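Side-chain contacts in D-alanyl transferase DltD (Enterococcus faecium TX0133A04, PDB 6PFX), which probably takes part in the D-alanylation of lipoteichoic acid in the Gram-positive cell wall, as a membrane-associated member of the DltD family with an SGNH-hydrolase-like fold: residues S16-S20 against V21-K25; T160-L163 against Q164-K168; L355-D358 against Q359-P363. All coordinates share one frame; numbering follows the deposited sequence.

Contact 1 (S16-S20 against V21-K25); sequences SSSMS and VNVLK
S20 reaches forward over the first turn of helix 21-24 and grips it with both of its oxygens. OG accepts from V23 N at 3.3 Å with a fairly straight N-H (153°), an N-cap bond, while its carbonyl O takes the first i to i+4 bond, from L24 N at 3.0 Å, the donor lying nearly along the C=O axis. A chi1 of 148°, well off a staggered position, brings OG over the first backbone N-H groups of the helix, with CB and CG2 of V23 beside it, V23 CG2 at 3.8 Å from S20 OG. L24 meets the carbonyl end of S20: its CG rests 3.4 Å from S20 O, and CD1 reaches back toward M19 O. The bend joins helix 9-18 to helix 21-24 in what is, by family, an SGNH-hydrolase-like fold; M19 turns with positive phi, and the next helix starts two residues on. An ST turn shapes the bend: S18 OG accepts from S20 N at 3.1 Å and also bonds A15 O in the helix before it. V23 also touches F70 of strand 68-71, and M19 lies on L71. L24 and V21 both meet Y120 of helix 114-120.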
# COMPACT_ATOMS: atom_id res chain seq x y z
N SER A 16 11.96 6.89 7.98
CA SER A 16 10.92 5.89 8.20
C SER A 16 9.52 6.49 8.20
O SER A 16 8.55 5.75 8.00
CB SER A 16 11.15 5.13 9.51
OG SER A 16 10.89 5.92 10.66
N SER A 17 9.39 7.80 8.40
CA SER A 17 8.10 8.46 8.40
C SER A 17 7.98 9.54 7.34
O SER A 17 6.95 10.21 7.27
CB SER A 17 7.80 9.06 9.78
OG SER A 17 8.76 10.05 10.11
N SER A 18 9.00 9.71 6.48
CA SER A 18 9.00 10.82 5.54
C SER A 18 8.09 10.59 4.34
O SER A 18 7.56 11.55 3.78
CB SER A 18 10.42 11.04 5.01
OG SER A 18 10.84 9.93 4.22
N MET A 19 7.93 9.33 3.92
CA MET A 19 7.26 9.02 2.65
C MET A 19 7.91 9.78 1.49
O MET A 19 7.29 10.05 0.46
CB MET A 19 5.75 9.25 2.75
CG MET A 19 5.07 8.31 3.76
SD MET A 19 3.40 8.73 4.28
CE MET A 19 2.57 8.92 2.70
N SER A 20 9.20 10.10 1.63
CA SER A 20 9.91 10.84 0.60
C SER A 20 10.00 10.01 -0.68
O SER A 20 10.40 8.85 -0.65
CB SER A 20 11.32 11.17 1.10
OG SER A 20 12.25 11.18 0.02
N VAL A 21 9.64 10.63 -1.80
CA VAL A 21 9.69 9.92 -3.08
C VAL A 21 11.09 9.39 -3.37
O VAL A 21 11.23 8.30 -3.95
CB VAL A 21 9.15 10.83 -4.20
CG1 VAL A 21 9.28 10.14 -5.53
CG2 VAL A 21 7.71 11.19 -3.93
N ASN A 22 12.13 10.11 -2.95
CA ASN A 22 13.50 9.64 -3.18
C ASN A 22 13.82 8.40 -2.34
O ASN A 22 14.64 7.58 -2.76
CB ASN A 22 14.50 10.74 -2.86
CG ASN A 22 14.52 11.84 -3.89
OD1 ASN A 22 14.32 11.59 -5.08
ND2 ASN A 22 14.76 13.07 -3.45
N VAL A 23 13.21 8.27 -1.16
CA VAL A 23 13.39 7.06 -0.36
C VAL A 23 12.62 5.90 -0.98
O VAL A 23 13.15 4.79 -1.15
CB VAL A 23 12.93 7.32 1.09
CG1 VAL A 23 12.84 6.01 1.87
CG2 VAL A 23 13.88 8.28 1.78
N LEU A 24 11.37 6.15 -1.38
CA LEU A 24 10.52 5.10 -1.92
C LEU A 24 11.04 4.58 -3.26
O LEU A 24 10.87 3.39 -3.56
CB LEU A 24 9.08 5.61 -2.07
CG LEU A 24 8.38 6.14 -0.82
CD1 LEU A 24 6.90 6.32 -1.12
CD2 LEU A 24 8.58 5.25 0.39
N LYS A 25 11.67 5.44 -4.07
CA LYS A 25 12.26 5.03 -5.34
C LYS A 25 13.69 4.52 -5.21
O LYS A 25 14.24 4.01 -6.19
CB LYS A 25 12.30 6.22 -6.31
CG LYS A 25 10.95 6.69 -6.78
CD LYS A 25 11.03 7.69 -7.94
CE LYS A 25 11.93 8.88 -7.63
NZ LYS A 25 11.92 9.89 -8.74

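Contact 2 (T160-L163 against Q164-K168); sequences TAIL and QTIKK
Four successive i to i+4 backbone bonds join T160-L163 to Q164-K168 as the last turns of helix 157-167, the shortest from K167 N to L163 O at 2.8 Å and the one from I166 N to I162 O lying in the carbonyl plane. On the buried side I162 and I166 stand one turn apart and cross obliquely, the CG2 branch of I162 meeting the CD1 end of I166 at 4.1 Å. I166 holds CG1 beside its backbone N (chi1 -64°), which lays that branch back over the preceding turn, 3.6 Å from I162 O. The pair faces L130 of helix 123-132 and P172, while L163 turns to W129 and to L147 of helix 138-147, so this amphipathic helix is packed among helices 123-132, 138-147 and 151-154, at the periphery of a chain that by family has an SGNH-hydrolase-like fold. On the flank Q164 bends at chi2 (-70°): its CG comes within 3.3 Å of T160 O before the amide leads away from the turn. T165 OG1 folds back beside its own N and lies 3.2 Å from A161 O, a carbonyl that already accepts from T165 N at 3.1 Å. K167 runs fully extended from the helix, only its CB near L163 O at 3.4 Å, and its carbonyl O is bonded by R141 NH2.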
# COMPACT_ATOMS: atom_id res chain seq x y z
N THR A 160 13.46 -1.42 -23.34
CA THR A 160 12.29 -1.94 -24.03
C THR A 160 12.58 -3.27 -24.71
O THR A 160 11.77 -4.20 -24.66
CB THR A 160 11.78 -0.89 -25.03
OG1 THR A 160 11.24 0.23 -24.32
CG2 THR A 160 10.72 -1.49 -25.91
N ALA A 161 13.73 -3.38 -25.38
CA ALA A 161 14.05 -4.63 -26.06
C ALA A 161 14.25 -5.76 -25.05
O ALA A 161 13.87 -6.91 -25.31
CB ALA A 161 15.30 -4.45 -26.92
N ILE A 162 14.84 -5.44 -23.90
CA ILE A 162 14.98 -6.45 -22.85
C ILE A 162 13.61 -6.88 -22.35
O ILE A 162 13.35 -8.08 -22.18
CB ILE A 162 15.90 -5.92 -21.73
CG1 ILE A 162 17.36 -5.91 -22.22
CG2 ILE A 162 15.72 -6.74 -20.48
CD1 ILE A 162 18.25 -5.00 -21.40
N LEU A 163 12.70 -5.93 -22.15
CA LEU A 163 11.37 -6.30 -21.67
C LEU A 163 10.63 -7.15 -22.70
O LEU A 163 9.88 -8.05 -22.33
CB LEU A 163 10.55 -5.07 -21.33
CG LEU A 163 11.04 -4.22 -20.16
CD1 LEU A 163 10.16 -2.99 -20.00
CD2 LEU A 163 11.10 -5.03 -18.86
N GLN A 164 10.81 -6.86 -23.99
CA GLN A 164 10.20 -7.70 -25.02
C GLN A 164 10.70 -9.14 -24.95
O GLN A 164 9.94 -10.09 -25.16
CB GLN A 164 10.45 -7.11 -26.41
CG GLN A 164 9.73 -5.79 -26.69
CD GLN A 164 8.22 -5.95 -26.84
OE1 GLN A 164 7.68 -7.05 -26.67
NE2 GLN A 164 7.54 -4.85 -27.14
N THR A 165 11.99 -9.33 -24.66
CA THR A 165 12.54 -10.68 -24.49
C THR A 165 11.86 -11.40 -23.33
O THR A 165 11.46 -12.57 -23.46
CB THR A 165 14.05 -10.56 -24.26
OG1 THR A 165 14.66 -9.98 -25.41
CG2 THR A 165 14.67 -11.91 -23.99
N ILE A 166 11.72 -10.73 -22.19
CA ILE A 166 11.09 -11.32 -21.02
C ILE A 166 9.62 -11.61 -21.27
O ILE A 166 9.09 -12.64 -20.86
CB ILE A 166 11.29 -10.40 -19.79
CG1 ILE A 166 12.78 -10.32 -19.47
CG2 ILE A 166 10.43 -10.90 -18.64
CD1 ILE A 166 13.15 -9.23 -18.48
N LYS A 167 8.93 -10.69 -21.95
CA LYS A 167 7.52 -10.90 -22.26
C LYS A 167 7.32 -12.20 -23.03
O LYS A 167 6.33 -12.91 -22.82
CB LYS A 167 6.99 -9.71 -23.06
CG LYS A 167 5.57 -9.88 -23.56
CD LYS A 167 5.07 -8.58 -24.15
CE LYS A 167 3.71 -8.76 -24.80
NZ LYS A 167 3.09 -7.46 -25.17
N LYS A 168 8.24 -12.52 -23.94
CA LYS A 168 8.20 -13.76 -24.70
C LYS A 168 8.62 -14.98 -23.90
O LYS A 168 8.64 -16.08 -24.45
CB LYS A 168 9.12 -13.66 -25.93
CG LYS A 168 8.64 -12.74 -27.03
CD LYS A 168 9.56 -12.84 -28.26
CE LYS A 168 9.50 -14.21 -28.93
NZ LYS A 168 10.30 -14.29 -30.19

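Contact 3 (L355-D358 against Q359-P363)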
# COMPACT_ATOMS: atom_id res chain seq x y z
N LEU A 355 -7.37 3.32 15.06
CA LEU A 355 -7.45 2.64 16.34
C LEU A 355 -7.95 1.21 16.16
O LEU A 355 -7.40 0.28 16.77
CB LEU A 355 -8.33 3.40 17.32
CG LEU A 355 -8.52 2.73 18.67
CD1 LEU A 355 -7.20 2.65 19.41
CD2 LEU A 355 -9.57 3.44 19.53
N ALA A 356 -8.95 1.01 15.29
CA ALA A 356 -9.44 -0.35 15.05
C ALA A 356 -8.35 -1.21 14.44
O ALA A 356 -8.21 -2.39 14.77
CB ALA A 356 -10.64 -0.32 14.10
N ALA A 357 -7.58 -0.63 13.52
CA ALA A 357 -6.49 -1.36 12.91
C ALA A 357 -5.49 -1.80 13.96
O ALA A 357 -4.95 -2.91 13.89
CB ALA A 357 -5.85 -0.49 11.82
N ASP A 358 -5.24 -0.94 14.96
CA ASP A 358 -4.28 -1.28 15.99
C ASP A 358 -4.66 -2.55 16.73
O ASP A 358 -3.78 -3.24 17.27
CB ASP A 358 -4.08 -0.14 16.98
CG ASP A 358 -2.87 -0.38 17.87
OD1 ASP A 358 -1.78 -0.60 17.30
OD2 ASP A 358 -3.00 -0.39 19.12
N GLN A 359 -5.96 -2.85 16.83
CA GLN A 359 -6.39 -4.06 17.54
C GLN A 359 -5.93 -5.32 16.84
O GLN A 359 -5.91 -6.40 17.45
CB GLN A 359 -7.91 -4.06 17.71
CG GLN A 359 -8.46 -2.77 18.33
CD GLN A 359 -7.68 -2.28 19.54
OE1 GLN A 359 -7.54 -2.99 20.54
NE2 GLN A 359 -7.14 -1.06 19.45
N GLN A 360 -5.61 -5.24 15.56
CA GLN A 360 -5.04 -6.37 14.85
C GLN A 360 -3.55 -6.19 14.58
O GLN A 360 -2.82 -7.18 14.59
CB GLN A 360 -5.84 -6.65 13.57
CG GLN A 360 -7.29 -7.04 13.94
CD GLN A 360 -8.15 -7.40 12.75
OE1 GLN A 360 -7.79 -8.25 11.93
NE2 GLN A 360 -9.32 -6.76 12.66
N ILE A 361 -3.08 -4.95 14.39
CA ILE A 361 -1.65 -4.73 14.18
C ILE A 361 -0.87 -5.11 15.43
O ILE A 361 0.16 -5.79 15.35
CB ILE A 361 -1.37 -3.26 13.81
CG1 ILE A 361 -1.89 -2.94 12.40
CG2 ILE A 361 0.14 -2.94 13.99
CD1 ILE A 361 -2.01 -1.42 12.15
N ARG A 362 -1.32 -4.65 16.60
CA ARG A 362 -0.57 -4.83 17.83
C ARG A 362 -0.36 -6.30 18.17
O ARG A 362 0.81 -6.70 18.34
CB ARG A 362 -1.25 -4.07 18.99
CG ARG A 362 -0.45 -4.05 20.30
CD ARG A 362 -1.31 -3.61 21.49
NE ARG A 362 -2.48 -4.48 21.63
CZ ARG A 362 -2.43 -5.74 22.05
NH1 ARG A 362 -1.28 -6.30 22.38
NH2 ARG A 362 -3.56 -6.45 22.14
N PRO A 363 -1.38 -7.15 18.26
CA PRO A 363 -1.09 -8.55 18.62
C PRO A 363 -0.27 -9.29 17.57
O PRO A 363 0.49 -10.21 17.92
CB PRO A 363 -2.48 -9.16 18.82
CG PRO A 363 -3.38 -8.30 17.96
CD PRO A 363 -2.82 -6.91 18.08
O HOH W 1 -9.98 -4.56 14.84
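A357 O is gripped by two backbone donors, I361 N at 2.8 Å in the carbonyl plane and Q360 N at 2.9 Å from above that plane. Q360 N thus bonds A357 O and not A356 O, and P363 has no N-H, so helix 351-365, which lies against the parallel sheet of a by-family SGNH-hydrolase-like fold, is kinked here. One residue earlier Q359 N bonds A356 O, again from above the carbonyl plane, and reaches L355 O only weakly. The Q359 side chain makes a firmer link to that carbonyl. Its chain curls back over its own helix, bent at chi2, and NE2 donates to L355 O at 3.0 Å with a nearly straight N-H (169°); the acceptor sits in the plane of the amide, which fixes its rotation. The same nitrogen bonds Y217 OH, and CD1 of L355 lies alongside it as the two side chains pass at a slant. On the sheet side the contact is apolar: I361 lays CG1 and CD1 over the A357 peptide, CD1 meeting A357 CB at 4.0 Å, and both residues pack on I292 of strand 288-293. D358 has CG anti to its backbone N (chi1 -168°), placing the carboxylate near CB of R362, 3.9 Å from D358 OD1. The charged atoms do not meet (D358 OD2 to R362 NE 4.8 Å), the two planes being turned 73° apart, and D358 OD1 instead forms a salt bridge with R65. P363 CD lies over the centre of one face of the R362 guanidinium. A water bridges one turn, donating to A356 O at 2.8 Å and accepting from Q360 NE2 at 3.2 Å.

Overall arrangement
All three contacts are local: contacts 2 and 3 each lie within one helix, whereas contact 1 joins two helices across a short bend, and each mixes buried with more open residues. Contact 2 lies farthest out, its centre about 27 Å from the centre of the chain, among peripheral helices; contact 1, at about 13 Å, and contact 3, at about 17 Å, pack instead against strands of the parallel sheet, 68-71 and 288-293 respectively. None touches another: the centres of contacts 2 and 3 are about 43 Å apart, across the chain's centre. Chemistry follows place. A serine cap starts a helix in contact 1, regular bonds with an isoleucine pair serve contact 2, and side-chain amide and water links surround the kink of contact 3.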